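Local coordinates for glutathione peroxidase-like protein (Trypanosoma brucei, PDB 3DWV) that probably reduces hydroperoxides as a glutathione peroxidase-type peroxidase that draws its electrons from tryparedoxin, at residues A[29-41]-A[110-122]. The protein carries 1 engineered substitution. Sequence-based numbering, arbitrary orientation.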
ATOM      1  N   PHE A  29      -2.684  11.808   8.270  1.00 12.01           N
ATOM      2  CA  PHE A  29      -3.854  11.307   7.563  1.00 12.15           C
ATOM      3  C   PHE A  29      -4.664  10.332   8.399  1.00 13.25           C
ATOM      4  O   PHE A  29      -4.087   9.613   9.217  1.00 16.20           O
ATOM      5  CB  PHE A  29      -3.426  10.672   6.213  1.00 11.70           C
ATOM      6  CG  PHE A  29      -2.723  11.683   5.323  1.00 12.72           C
ATOM      7  CD1 PHE A  29      -3.481  12.456   4.451  1.00 12.92           C
ATOM      8  CD2 PHE A  29      -1.343  11.894   5.340  1.00 14.11           C
ATOM      9  CE1 PHE A  29      -2.909  13.419   3.642  1.00 13.62           C
ATOM     10  CE2 PHE A  29      -0.737  12.859   4.539  1.00 11.46           C
ATOM     11  CZ  PHE A  29      -1.530  13.651   3.686  1.00 13.60           C
ATOM     12  N   GLU A  30      -5.994  10.380   8.175  1.00 12.10           N
ATOM     13  CA  GLU A  30      -6.957   9.546   8.883  1.00 12.31           C
ATOM     14  C   GLU A  30      -7.009   8.137   8.337  1.00 12.85           C
ATOM     15  O   GLU A  30      -7.169   8.008   7.093  1.00 12.60           O
ATOM     16  CB  GLU A  30      -8.380  10.144   8.743  1.00 14.74           C
ATOM     17  CG  GLU A  30      -9.369   9.393   9.618  1.00 17.13           C
ATOM     18  CD  GLU A  30     -10.692  10.138   9.778  1.00 18.33           C
ATOM     19  OE1 GLU A  30     -11.002  10.928   8.861  1.00 17.74           O
ATOM     20  OE2 GLU A  30     -11.418   9.941  10.781  1.00 20.87           O
ATOM     21  N   VAL A  31      -6.869   7.122   9.166  1.00 12.59           N
ATOM     22  CA  VAL A  31      -6.982   5.717   8.730  1.00 12.49           C
ATOM     23  C   VAL A  31      -7.923   4.999   9.665  1.00 11.75           C
ATOM     24  O   VAL A  31      -7.848   4.997  10.907  1.00 13.97           O
ATOM     25  CB  VAL A  31      -5.578   5.064   8.681  1.00 10.97           C
ATOM     26  CG1 VAL A  31      -5.621   3.597   8.350  1.00 10.60           C
ATOM     27  CG2 VAL A  31      -4.643   5.798   7.686  1.00 13.60           C
ATOM     28  N   LEU A  32      -8.881   4.315   9.030  1.00 11.85           N
ATOM     29  CA  LEU A  32      -9.720   3.338   9.713  1.00 13.74           C
ATOM     30  C   LEU A  32      -9.296   1.903   9.364  1.00 14.36           C
ATOM     31  O   LEU A  32      -8.960   1.584   8.196  1.00 13.96           O
ATOM     32  CB  LEU A  32     -11.202   3.509   9.369  1.00 12.11           C
ATOM     33  CG  LEU A  32     -11.833   4.894   9.513  1.00 12.22           C
ATOM     34  CD1 LEU A  32     -13.347   4.742   9.266  1.00 15.68           C
ATOM     35  CD2 LEU A  32     -11.556   5.548  10.863  1.00 14.77           C
ATOM     36  N   ASP A  33      -9.302   1.050  10.412  1.00 15.57           N
ATOM     37  CA  ASP A  33      -9.001  -0.374  10.222  1.00 14.78           C
ATOM     38  C   ASP A  33     -10.169  -1.111   9.565  1.00 16.33           C
ATOM     39  O   ASP A  33     -11.198  -0.532   9.249  1.00 13.70           O
ATOM     40  CB  ASP A  33      -8.676  -1.045  11.542  1.00 19.27           C
ATOM     41  CG  ASP A  33      -9.778  -1.130  12.576  1.00 22.24           C
ATOM     42  OD1 ASP A  33     -10.964  -1.114  12.222  1.00 20.36           O
ATOM     43  OD2 ASP A  33      -9.473  -1.248  13.803  1.00 21.64           O
ATOM     44  N   ALA A  34     -10.020  -2.436   9.413  1.00 15.28           N
ATOM     45  CA  ALA A  34     -11.026  -3.203   8.677  1.00 16.63           C
ATOM     46  C   ALA A  34     -12.385  -3.262   9.365  1.00 20.27           C
ATOM     47  O   ALA A  34     -13.377  -3.599   8.711  1.00 18.33           O
ATOM     48  CB  ALA A  34     -10.476  -4.604   8.420  1.00 19.07           C
ATOM     49  N   ASP A  35     -12.467  -2.937  10.654  1.00 20.58           N
ATOM     50  CA  ASP A  35     -13.741  -2.859  11.357  1.00 21.31           C
ATOM     51  C   ASP A  35     -14.193  -1.405  11.442  1.00 21.23           C
ATOM     52  O   ASP A  35     -15.143  -1.091  12.164  1.00 24.14           O
ATOM     53  CB  ASP A  35     -13.711  -3.406  12.787  1.00 29.07           C
ATOM     54  CG  ASP A  35     -12.740  -4.555  12.955  1.00 41.71           C
ATOM     55  OD1 ASP A  35     -13.086  -5.655  12.461  1.00 44.68           O
ATOM     56  OD2 ASP A  35     -11.681  -4.304  13.578  1.00 55.01           O
ATOM     57  N   HIS A  36     -13.518  -0.562  10.688  1.00 19.08           N
ATOM     58  CA  HIS A  36     -13.913   0.834  10.620  1.00 21.69           C
ATOM     59  C   HIS A  36     -13.713   1.518  11.944  1.00 20.04           C
ATOM     60  O   HIS A  36     -14.409   2.471  12.307  1.00 22.25           O
ATOM     61  CB  HIS A  36     -15.373   0.849  10.138  1.00 23.51           C
ATOM     62  CG  HIS A  36     -15.278   0.550   8.655  1.00 27.97           C
ATOM     63  ND1 HIS A  36     -15.722  -0.623   8.108  1.00 26.46           N
ATOM     64  CD2 HIS A  36     -14.756   1.281   7.635  1.00 30.81           C
ATOM     65  CE1 HIS A  36     -15.511  -0.620   6.813  1.00 28.70           C
ATOM     66  NE2 HIS A  36     -14.926   0.523   6.505  1.00 30.98           N
ATOM     67  N   LYS A  37     -12.709   1.056  12.706  1.00 18.63           N
ATOM     68  CA  LYS A  37     -12.410   1.874  13.896  1.00 22.89           C
ATOM     69  C   LYS A  37     -11.181   2.714  13.645  1.00 16.94           C
ATOM     70  O   LYS A  37     -10.386   2.387  12.744  1.00 22.52           O
ATOM     71  CB  LYS A  37     -12.200   0.996  15.109  1.00 25.11           C
ATOM     72  CG  LYS A  37     -13.438   0.163  15.448  1.00 25.76           C
ATOM     73  CD  LYS A  37     -12.973  -0.954  16.381  1.00 32.94           C
ATOM     74  CE  LYS A  37     -11.524  -1.331  16.083  1.00 41.83           C
ATOM     75  NZ  LYS A  37     -11.329  -2.789  15.786  1.00 57.40           N
ATOM     76  N   PRO A  38     -10.971   3.774  14.384  1.00 18.27           N
ATOM     77  CA  PRO A  38      -9.781   4.582  14.095  1.00 20.07           C
ATOM     78  C   PRO A  38      -8.528   3.740  14.330  1.00 18.52           C
ATOM     79  O   PRO A  38      -8.487   3.023  15.353  1.00 18.54           O
ATOM     80  CB  PRO A  38      -9.857   5.723  15.097  1.00 21.10           C
ATOM     81  CG  PRO A  38     -11.318   5.755  15.456  1.00 27.38           C
ATOM     82  CD  PRO A  38     -11.733   4.304  15.524  1.00 25.46           C
ATOM     83  N   TYR A  39      -7.617   3.863  13.376  1.00 17.85           N
ATOM     84  CA  TYR A  39      -6.393   3.049  13.517  1.00 16.35           C
ATOM     85  C   TYR A  39      -5.222   3.924  13.938  1.00 20.21           C
ATOM     86  O   TYR A  39      -4.967   4.946  13.303  1.00 24.32           O
ATOM     87  CB  TYR A  39      -6.113   2.300  12.213  1.00 18.51           C
ATOM     88  CG  TYR A  39      -4.868   1.449  12.232  1.00 15.10           C
ATOM     89  CD1 TYR A  39      -4.881   0.169  12.794  1.00 18.69           C
ATOM     90  CD2 TYR A  39      -3.675   1.902  11.673  1.00 14.92           C
ATOM     91  CE1 TYR A  39      -3.742  -0.615  12.807  1.00 20.58           C
ATOM     92  CE2 TYR A  39      -2.542   1.108  11.696  1.00 16.71           C
ATOM     93  CZ  TYR A  39      -2.569  -0.140  12.254  1.00 16.84           C
ATOM     94  OH  TYR A  39      -1.429  -0.913  12.268  1.00 20.20           O
ATOM     95  N   ASN A  40      -4.533   3.544  15.012  1.00 27.14           N
ATOM     96  CA  ASN A  40      -3.329   4.206  15.496  1.00 27.05           C
ATOM     97  C   ASN A  40      -2.150   3.989  14.537  1.00 25.13           C
ATOM     98  O   ASN A  40      -1.324   3.098  14.717  1.00 31.03           O
ATOM     99  CB  ASN A  40      -2.957   3.724  16.905  1.00 31.90           C
ATOM    100  CG  ASN A  40      -1.956   4.619  17.611  1.00 32.42           C
ATOM    101  OD1 ASN A  40      -1.583   4.406  18.769  1.00 37.90           O
ATOM    102  ND2 ASN A  40      -1.512   5.667  16.934  1.00 33.66           N
ATOM    103  N   LEU A  41      -2.106   4.839  13.523  1.00 23.14           N
ATOM    104  CA  LEU A  41      -1.068   4.809  12.510  1.00 17.54           C
ATOM    105  C   LEU A  41       0.241   5.322  13.104  1.00 18.26           C
ATOM    106  O   LEU A  41       1.355   4.906  12.834  1.00 17.38           O
ATOM    107  CB  LEU A  41      -1.479   5.669  11.328  1.00 15.04           C
ATOM    108  CG  LEU A  41      -0.665   5.629  10.043  1.00 16.46           C
ATOM    109  CD1 LEU A  41      -0.853   4.273   9.376  1.00 14.34           C
ATOM    110  CD2 LEU A  41      -1.083   6.717   9.079  1.00 15.89           C
ATOM    111  N   LYS A 110      -6.775 -12.065   2.451  1.00 13.98           N
ATOM    112  CA  LYS A 110      -6.277 -12.438   3.774  1.00 13.79           C
ATOM    113  C   LYS A 110      -4.760 -12.364   3.852  1.00 12.50           C
ATOM    114  O   LYS A 110      -4.048 -12.753   2.922  1.00 14.51           O
ATOM    115  CB  LYS A 110      -6.658 -13.887   4.151  1.00 16.15           C
ATOM    116  CG  LYS A 110      -8.148 -14.153   4.314  1.00 16.47           C
ATOM    117  CD  LYS A 110      -8.498 -15.567   4.700  1.00 17.99           C
ATOM    118  CE  LYS A 110      -7.882 -16.737   4.001  1.00 19.39           C
ATOM    119  NZ  LYS A 110      -8.228 -17.010   2.581  1.00 21.82           N
ATOM    120  N   ALA A 111      -4.258 -11.922   5.003  1.00 13.51           N
ATOM    121  CA  ALA A 111      -2.824 -11.792   5.210  1.00 14.90           C
ATOM    122  C   ALA A 111      -2.419 -11.775   6.690  1.00 13.87           C
ATOM    123  O   ALA A 111      -3.167 -11.561   7.647  1.00 14.99           O
ATOM    124  CB  ALA A 111      -2.346 -10.515   4.539  1.00 18.65           C
ATOM    125  N   GLU A 112      -1.101 -11.961   6.919  1.00 15.06           N
ATOM    126  CA  GLU A 112      -0.555 -11.934   8.268  1.00 16.33           C
ATOM    127  C   GLU A 112      -0.390 -10.517   8.803  1.00 13.63           C
ATOM    128  O   GLU A 112      -0.282 -10.302  10.015  1.00 15.25           O
ATOM    129  CB  GLU A 112       0.800 -12.624   8.171  1.00 18.00           C
ATOM    130  CG  GLU A 112       0.731 -14.138   8.317  1.00 26.72           C
ATOM    131  CD  GLU A 112       2.161 -14.642   8.528  1.00 29.76           C
ATOM    132  OE1 GLU A 112       2.706 -14.419   9.640  1.00 48.11           O
ATOM    133  OE2 GLU A 112       2.665 -15.204   7.545  1.00 29.77           O
ATOM    134  N   PHE A 113      -0.355  -9.548   7.879  1.00 13.42           N
ATOM    135  CA  PHE A 113      -0.124  -8.133   8.233  1.00 12.06           C
ATOM    136  C   PHE A 113      -1.452  -7.400   8.312  1.00 11.47           C
ATOM    137  O   PHE A 113      -2.444  -7.965   7.817  1.00 11.74           O
ATOM    138  CB  PHE A 113       0.819  -7.480   7.226  1.00 12.07           C
ATOM    139  CG  PHE A 113       0.652  -7.868   5.767  1.00 12.27           C
ATOM    140  CD1 PHE A 113      -0.318  -7.278   4.987  1.00 12.93           C
ATOM    141  CD2 PHE A 113       1.417  -8.811   5.133  1.00 12.25           C
ATOM    142  CE1 PHE A 113      -0.522  -7.556   3.646  1.00 11.57           C
ATOM    143  CE2 PHE A 113       1.273  -9.120   3.800  1.00 11.42           C
ATOM    144  CZ  PHE A 113       0.268  -8.526   3.019  1.00 12.62           C
ATOM    145  N   PRO A 114      -1.544  -6.212   8.901  1.00 12.02           N
ATOM    146  CA  PRO A 114      -2.806  -5.466   8.976  1.00 13.52           C
ATOM    147  C   PRO A 114      -3.402  -5.038   7.644  1.00 12.36           C
ATOM    148  O   PRO A 114      -2.731  -4.539   6.738  1.00 11.90           O
ATOM    149  CB  PRO A 114      -2.434  -4.196   9.762  1.00 14.49           C
ATOM    150  CG  PRO A 114      -1.307  -4.696  10.642  1.00 17.81           C
ATOM    151  CD  PRO A 114      -0.473  -5.517   9.655  1.00 17.43           C
ATOM    152  N   ILE A 115      -4.736  -5.214   7.610  1.00 11.16           N
ATOM    153  CA  ILE A 115      -5.506  -4.782   6.442  0.50 11.97           C
ATOM    154  C   ILE A 115      -6.514  -3.740   6.918  1.00 11.49           C
ATOM    155  O   ILE A 115      -7.204  -3.900   7.930  1.00 13.56           O
ATOM    156  CB  ILE A 115      -6.243  -5.921   5.730  0.50 10.37           C
ATOM    157  CG1 ILE A 115      -5.322  -7.090   5.379  0.50  9.05           C
ATOM    158  CG2 ILE A 115      -6.984  -5.439   4.497  0.50  8.74           C
ATOM    159  CD1 ILE A 115      -6.027  -8.402   5.168  0.50  8.80           C
ATOM    160  N   MET A 116      -6.552  -2.665   6.165  1.00 11.83           N
ATOM    161  CA  MET A 116      -7.358  -1.516   6.572  1.00 12.07           C
ATOM    162  C   MET A 116      -8.742  -1.587   5.936  1.00 13.50           C
ATOM    163  O   MET A 116      -9.055  -2.485   5.137  1.00 13.34           O
ATOM    164  CB  MET A 116      -6.604  -0.214   6.265  1.00 13.03           C
ATOM    165  CG  MET A 116      -5.208  -0.154   6.909  1.00 13.99           C
ATOM    166  SD  MET A 116      -5.242   0.020   8.713  1.00 16.34           S
ATOM    167  CE  MET A 116      -4.665  -1.587   9.256  1.00 20.71           C
ATOM    168  N   ALA A 117      -9.609  -0.627   6.319  1.00 12.70           N
ATOM    169  CA  ALA A 117     -10.895  -0.557   5.613  1.00 11.80           C
ATOM    170  C   ALA A 117     -10.722  -0.149   4.149  1.00 13.28           C
ATOM    171  O   ALA A 117      -9.737   0.576   3.864  1.00 15.96           O
ATOM    172  CB  ALA A 117     -11.803   0.485   6.267  1.00 16.16           C
ATOM    173  N   LYS A 118     -11.626  -0.556   3.266  1.00 13.14           N
ATOM    174  CA  LYS A 118     -11.598  -0.261   1.829  1.00 11.42           C
ATOM    175  C   LYS A 118     -11.687   1.220   1.556  1.00 11.38           C
ATOM    176  O   LYS A 118     -12.416   1.938   2.250  1.00 14.60           O
ATOM    177  CB  LYS A 118     -12.768  -0.957   1.100  1.00 13.04           C
ATOM    178  CG  LYS A 118     -12.536  -2.474   1.075  1.00 18.43           C
ATOM    179  CD  LYS A 118     -13.573  -3.266   0.290  1.00 26.24           C
ATOM    180  CE  LYS A 118     -12.926  -4.531  -0.294  1.00 34.85           C
ATOM    181  NZ  LYS A 118     -13.923  -5.604  -0.575  1.00 42.27           N
ATOM    182  N   ILE A 119     -10.936   1.675   0.558  0.50 12.12           N
ATOM    183  CA  ILE A 119     -10.781   3.055   0.157  0.50  9.33           C
ATOM    184  C   ILE A 119     -10.704   3.213  -1.356  0.50  9.66           C
ATOM    185  O   ILE A 119     -10.421   2.220  -2.036  0.50 10.23           O
ATOM    186  CB  ILE A 119      -9.464   3.610   0.737  0.50  8.35           C
ATOM    187  CG1 ILE A 119      -8.222   2.942   0.126  0.50  6.46           C
ATOM    188  CG2 ILE A 119      -9.397   3.482   2.246  0.50  9.52           C
ATOM    189  CD1 ILE A 119      -6.973   3.774   0.384  0.50  7.18           C
ATOM    190  N   ASN A 120     -10.928   4.412  -1.883  1.00  9.84           N
ATOM    191  CA  ASN A 120     -10.613   4.666  -3.310  1.00 11.01           C
ATOM    192  C   ASN A 120      -9.136   5.048  -3.364  1.00 10.66           C
ATOM    193  O   ASN A 120      -8.706   5.866  -2.509  1.00 11.10           O
ATOM    194  CB  ASN A 120     -11.441   5.779  -3.988  1.00 12.43           C
ATOM    195  CG  ASN A 120     -12.765   5.304  -4.568  1.00 11.26           C
ATOM    196  OD1 ASN A 120     -13.844   5.531  -3.991  1.00 13.99           O
ATOM    197  ND2 ASN A 120     -12.671   4.625  -5.722  1.00 10.64           N
ATOM    198  N   VAL A 121      -8.382   4.453  -4.319  1.00 10.68           N
ATOM    199  CA  VAL A 121      -6.986   4.923  -4.292  1.00 12.26           C
ATOM    200  C   VAL A 121      -6.773   5.828  -5.514  1.00 12.77           C
ATOM    201  O   VAL A 121      -5.776   6.553  -5.483  1.00 12.99           O
ATOM    202  CB  VAL A 121      -5.947   3.833  -4.281  1.00 14.48           C
ATOM    203  CG1 VAL A 121      -5.995   2.992  -3.002  1.00 18.47           C
ATOM    204  CG2 VAL A 121      -6.127   2.891  -5.451  1.00 19.29           C
ATOM    205  N   ASN A 122      -7.688   5.754  -6.488  1.00 12.97           N
ATOM    206  CA  ASN A 122      -7.663   6.705  -7.609  1.00 10.74           C
ATOM    207  C   ASN A 122      -8.984   7.494  -7.722  1.00 11.15           C
ATOM    208  O   ASN A 122      -9.957   7.215  -7.009  1.00 12.95           O
ATOM    209  CB  ASN A 122      -7.368   5.985  -8.919  1.00 10.06           C
ATOM    210  CG  ASN A 122      -6.031   5.287  -8.957  1.00 11.04           C
ATOM    211  OD1 ASN A 122      -5.044   5.804  -8.435  1.00 10.33           O
ATOM    212  ND2 ASN A 122      -5.996   4.141  -9.654  1.00  9.29           N
TER
HETATM  213  O   HOH W   1      -7.452  -4.035  10.510  1.00 17.99           O
HETATM  214  O   HOH W   2     -14.474   1.692   4.052  1.00 21.28           O
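Met116 has CG beside its backbone N (chi1 -56°) and a chain bent again at chi2 and chi3. Tyr39 has CG anti to its own N (chi1 179°). These torsions bring the thioether over one face of the Tyr39 ring, a Met-aromatic contact in the thioredoxin-fold domain of this glutathione peroxidase family member. Met116 SD lies 3.9 Å from the centroid of the Tyr39 ring and 15° off its normal. The Met116 methyl CE also sits over that face, as a CH-pi contact. Val31 CG1 meets Met116 SD at 3.6 Å, and the two side chains cross at about a right angle. The Tyr39 hydroxyl is hydrogen-bonded to His44, and its ring also touches Leu83 of strand 81-86.

The backbones meet at a single beta bridge, Asp33 with Met116. Ala117 N donates to Leu32 O at 3.0 Å. Pro114 and Met116 also bond through their backbones to Ala84 of strand 81-86, so this part of the 110-122 segment is joined both to the sheet and to the 29-41 loop. Water 1 links the segments, accepting from Ala34 N and donating to Ile115 O.

Asp33 to His36 form a type I beta turn. Asp33 OD1 receives the backbone N-H groups of Asp35 and Lys37 from opposite faces of its carboxylate, and the first of these bonds makes an Asx turn. Lys37 NZ forms salt bridges with Asp33 OD2 and Asp35 OD2, tying the two acids together. The His36 ring meets the methyl of Ala117 obliquely, with NE2 3.1 Å from Ala117 CB. Water 2 lies in the plane of that imidazole, 2.8 Å from His36 NE2, and donates to Lys118 O.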